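Local coordinates for ribonucleoside-diphosphate reductase subunit beta (Bacillus halodurans C-125, PDB 2RCC) that serves as the iron-dependent small (beta) subunit of class I ribonucleotide reductase, which converts ribonucleoside diphosphates to deoxyribonucleotides for DNA synthesis, at the interface of chains A and B. Residues are numbered along the deposited sequence; one frame, centred on the assembly and turned at random. Chains: chain A/B, Ribonucleoside-diphosphate reductase subunit beta.

The interface of chains A and B. Residues chain A 116-117, 120; chain B 45, 110, 113-114.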
# COMPACT_ATOMS: atom_id res chain seq x y z
N SER A 116 2.78 -2.01 3.46
CA SER A 116 1.77 -1.66 4.45
C SER A 116 0.52 -2.55 4.31
O SER A 116 -0.04 -3.03 5.30
CB SER A 116 1.41 -0.21 4.29
OG SER A 116 0.64 0.19 5.42
N PHE A 117 0.07 -2.70 3.09
CA PHE A 117 -1.02 -3.59 2.73
C PHE A 117 -0.73 -5.06 3.18
O PHE A 117 -1.58 -5.72 3.81
CB PHE A 117 -1.29 -3.49 1.25
CG PHE A 117 -2.08 -4.62 0.71
CD1 PHE A 117 -3.42 -4.75 1.04
CD2 PHE A 117 -1.47 -5.61 -0.01
CE1 PHE A 117 -4.16 -5.86 0.61
CE2 PHE A 117 -2.19 -6.69 -0.45
CZ PHE A 117 -3.54 -6.81 -0.14
N VAL A 120 -1.22 -5.36 6.81
CA VAL A 120 -2.66 -5.44 7.08
C VAL A 120 -3.14 -6.88 6.94
O VAL A 120 -3.82 -7.40 7.83
CB VAL A 120 -3.50 -4.50 6.17
CG1 VAL A 120 -4.97 -4.87 6.23
CG2 VAL A 120 -3.31 -3.00 6.57
N TYR B 45 -13.61 -5.01 3.23
CA TYR B 45 -12.27 -5.60 3.22
C TYR B 45 -12.24 -6.92 2.42
O TYR B 45 -11.42 -7.09 1.53
CB TYR B 45 -11.77 -5.77 4.66
CG TYR B 45 -10.48 -6.53 4.79
CD1 TYR B 45 -9.26 -5.91 4.54
CD2 TYR B 45 -10.47 -7.87 5.20
CE1 TYR B 45 -8.08 -6.60 4.67
CE2 TYR B 45 -9.30 -8.56 5.32
CZ TYR B 45 -8.10 -7.92 5.06
OH TYR B 45 -6.91 -8.61 5.20
N ALA B 110 -6.95 0.48 7.84
CA ALA B 110 -6.67 -0.78 7.18
C ALA B 110 -7.28 -0.77 5.79
O ALA B 110 -6.60 -1.09 4.83
CB ALA B 110 -7.19 -1.99 8.00
N SER B 113 -5.35 1.37 3.46
CA SER B 113 -4.14 0.66 3.01
C SER B 113 -4.38 -0.26 1.85
O SER B 113 -3.55 -0.33 0.95
CB SER B 113 -3.50 -0.14 4.14
OG SER B 113 -3.17 0.74 5.19
N VAL B 114 -5.49 -0.98 1.87
CA VAL B 114 -5.85 -1.84 0.73
C VAL B 114 -6.06 -0.99 -0.49
O VAL B 114 -5.57 -1.33 -1.57
CB VAL B 114 -7.11 -2.69 1.02
CG1 VAL B 114 -7.49 -3.57 -0.23
CG2 VAL B 114 -6.89 -3.57 2.27
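The ring of A:Phe117 meets B:Val114 with its rim: methyl CG2 of the valine lies in the ring plane at the edge, 3.9 Å from CD1. That same ring carbon touches the valine backbone, with CD1 3.8 Å from B:Val114 CA, while the neighbouring CE1 borders both methyls. CA and CG1 sit to one side of the ring plane, near its rim. A chi1 of 163°, with CG turned away from the backbone N, directs the ring from the helix of chain A towards its partner. With the ring cut back to an alanine, B:Val114 would probably be left with a gap beside it, its CA and methyls losing the ring carbons CD1 and CE1 packed against them.

The second flat group, the phenol ring of B:Tyr45, makes a lighter contact through its CE1, 3.9 Å from CG1 of A:Val120. This valine is forked between several partners. The two side chains slide past each other in opposite directions, and CG1, anti to the backbone N (chi1 165°), also reaches B:Ala110 CB at 4.0 Å. The other methyl, CG2, packs on the methylene of B:Ser113, 3.8 Å from CB. Beside it, the hydroxyls of A:Ser116 and B:Ser113 lie side by side, OG 3.9 Å from OG, beyond hydrogen-bonding distance.

Apart from B:Tyr45, on helix 41-50, the residues belong to helix 106-133 of either chain, so the patch is a helix-to-helix contact between two copies of the subunit. Its centre lies about 19 Å from the active-site tyrosine, B:Tyr126. By bringing together short and branched side chains and the rims of two aromatic rings, it probably contributes to pairing the two beta subunits of the reductase tetramer.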